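Local coordinates for ARO (armadillo repeats only protein) (Plasmodium falciparum Santa Lucia, PDB 5EWP) that probably acts as an armadillo-repeat scaffold that binds partner proteins in the translocation and attachment of rhoptries to the apical pole of the malaria parasite, at residues G128-L133 against K163-K168. Numbering follows the deposited sequence.
Sequences GALPYL and KKEFLK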
loop_
_atom_site.group_PDB
_atom_site.type_symbol
_atom_site.label_atom_id
_atom_site.label_comp_id
_atom_site.label_asym_id
_atom_site.label_seq_id
_atom_site.Cartn_x
_atom_site.Cartn_y
_atom_site.Cartn_z
ATOM N N GLY A 128 7.225 11.004 4.746
ATOM C CA GLY A 128 6.108 10.953 5.680
ATOM C C GLY A 128 4.891 10.120 5.285
ATOM O O GLY A 128 3.780 10.384 5.733
ATOM N N ALA A 129 5.103 9.091 4.473
ATOM C CA ALA A 129 3.998 8.257 3.994
ATOM C C ALA A 129 3.374 7.379 5.075
ATOM O O ALA A 129 2.203 7.064 4.988
ATOM C CB ALA A 129 4.460 7.373 2.849
ATOM N N LEU A 130 4.157 6.937 6.059
ATOM C CA LEU A 130 3.678 5.885 6.959
ATOM C C LEU A 130 2.351 6.173 7.687
ATOM O O LEU A 130 1.486 5.300 7.713
ATOM C CB LEU A 130 4.751 5.534 8.001
ATOM C CG LEU A 130 5.820 4.506 7.635
ATOM C CD1 LEU A 130 6.625 4.135 8.891
ATOM C CD2 LEU A 130 5.237 3.256 6.972
ATOM N N PRO A 131 2.181 7.375 8.276
ATOM C CA PRO A 131 0.909 7.586 8.990
ATOM C C PRO A 131 -0.314 7.411 8.086
ATOM O O PRO A 131 -1.342 6.876 8.531
ATOM C CB PRO A 131 1.006 9.037 9.474
ATOM C CG PRO A 131 2.453 9.315 9.562
ATOM C CD PRO A 131 3.096 8.522 8.440
ATOM N N TYR A 132 -0.198 7.844 6.834
ATOM C CA TYR A 132 -1.311 7.735 5.886
ATOM C C TYR A 132 -1.535 6.281 5.503
ATOM O O TYR A 132 -2.665 5.816 5.424
ATOM C CB TYR A 132 -1.043 8.574 4.637
ATOM C CG TYR A 132 -0.852 10.027 4.960
ATOM C CD1 TYR A 132 -1.941 10.847 5.217
ATOM C CD2 TYR A 132 0.427 10.574 5.062
ATOM C CE1 TYR A 132 -1.769 12.182 5.539
ATOM C CE2 TYR A 132 0.607 11.910 5.384
ATOM C CZ TYR A 132 -0.500 12.709 5.618
ATOM O OH TYR A 132 -0.338 14.034 5.938
ATOM N N LEU A 133 -0.446 5.555 5.269
ATOM C CA LEU A 133 -0.570 4.157 4.889
ATOM C C LEU A 133 -1.112 3.320 6.046
ATOM O O LEU A 133 -1.880 2.379 5.833
ATOM C CB LEU A 133 0.775 3.624 4.421
ATOM C CG LEU A 133 1.335 4.272 3.150
ATOM C CD1 LEU A 133 2.776 3.836 2.964
ATOM C CD2 LEU A 133 0.504 3.900 1.939
ATOM N N LYS A 163 10.923 0.518 11.496
ATOM C CA LYS A 163 10.084 -0.359 12.314
ATOM C C LYS A 163 9.667 0.329 13.609
ATOM O O LYS A 163 8.517 0.206 14.036
ATOM C CB LYS A 163 10.805 -1.672 12.626
ATOM C CG LYS A 163 10.966 -2.590 11.423
ATOM C CD LYS A 163 11.768 -3.821 11.779
ATOM C CE LYS A 163 11.840 -4.804 10.628
ATOM N NZ LYS A 163 12.613 -6.016 11.056
ATOM N N LYS A 164 10.609 1.013 14.254
ATOM C CA LYS A 164 10.305 1.779 15.469
ATOM C C LYS A 164 9.221 2.820 15.231
ATOM O O LYS A 164 8.303 2.976 16.049
ATOM C CB LYS A 164 11.560 2.470 16.011
ATOM C CG LYS A 164 12.354 1.620 16.981
ATOM C CD LYS A 164 13.742 2.193 17.217
ATOM C CE LYS A 164 14.554 1.297 18.141
ATOM N NZ LYS A 164 15.788 1.969 18.630
ATOM N N GLU A 165 9.336 3.541 14.118
ATOM C CA GLU A 165 8.370 4.570 13.768
ATOM C C GLU A 165 7.008 3.932 13.461
ATOM O O GLU A 165 5.963 4.419 13.919
ATOM C CB GLU A 165 8.889 5.396 12.587
ATOM C CG GLU A 165 7.911 6.421 12.008
ATOM C CD GLU A 165 7.725 7.670 12.872
ATOM O OE1 GLU A 165 8.223 7.707 14.013
ATOM O OE2 GLU A 165 7.077 8.627 12.393
ATOM N N PHE A 166 7.025 2.837 12.704
ATOM C CA PHE A 166 5.811 2.085 12.403
ATOM C C PHE A 166 5.080 1.684 13.695
ATOM O O PHE A 166 3.861 1.883 13.841
ATOM C CB PHE A 166 6.168 0.854 11.560
ATOM C CG PHE A 166 4.982 -0.002 11.165
ATOM C CD1 PHE A 166 4.107 0.409 10.157
ATOM C CD2 PHE A 166 4.764 -1.226 11.770
ATOM C CE1 PHE A 166 3.025 -0.390 9.786
ATOM C CE2 PHE A 166 3.699 -2.036 11.403
ATOM C CZ PHE A 166 2.821 -1.613 10.407
ATOM N N LEU A 167 5.838 1.166 14.656
ATOM C CA LEU A 167 5.277 0.770 15.952
ATOM C C LEU A 167 4.701 1.960 16.713
ATOM O O LEU A 167 3.597 1.893 17.260
ATOM C CB LEU A 167 6.360 0.065 16.773
ATOM C CG LEU A 167 6.032 -0.376 18.199
ATOM C CD1 LEU A 167 4.881 -1.352 18.197
ATOM C CD2 LEU A 167 7.275 -0.992 18.828
ATOM N N LYS A 168 5.451 3.055 16.731
ATOM C CA LYS A 168 5.048 4.272 17.420
ATOM C C LYS A 168 3.741 4.838 16.871
ATOM O O LYS A 168 2.929 5.377 17.614
ATOM C CB LYS A 168 6.168 5.307 17.317
ATOM C CG LYS A 168 5.898 6.648 17.961
ATOM C CD LYS A 168 6.885 7.667 17.431
ATOM C CE LYS A 168 7.130 8.783 18.422
ATOM N NZ LYS A 168 5.864 9.478 18.748
#
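Leu130 and Phe166 bring the two backbones closest, their CA atoms 7.0 Å apart, where helix 130-136 meets helix 160-168. This is helix-on-helix packing within an armadillo solenoid, made between the short helices that come before and after helix 142-156. Just before the first of them, Gly128, with positive phi (90°) and two bonds back into the last turn, ends helix 118-126 in a Schellman motif. No hydrogen bond links the segments, and the 127 Å² they bury together comes chiefly from Leu130, Phe166 and Glu165.

Leu130 is the side chain that reaches across, its CB directed at the opposing helix. With chi2 at -170°, Leu130 CD1 stands anti to CA and carries the chain on to within 4.3 Å of Phe166 CB. The other methyl, CD2, approaches the Phe166 ring obliquely. Phe166 is buried; its ring also meets that of Phe156 with planes at about 45°, and its side chain touches Cys152 and Met137, so the contact belongs to a core shared with helix 142-156. The side chains of Leu130 and Pro131 also touch Leu169, just beyond helix 160-168.

Glu165 borders this apolar patch through its aliphatic part. With CG anti to the backbone N (chi1 174°) and a bend at chi2, its methylene rather than its carboxylate meets the leucine: Glu165 CG lies 4.1 Å from Leu130 CD1, and the same methyl rests 4.0 Å from Phe166 N.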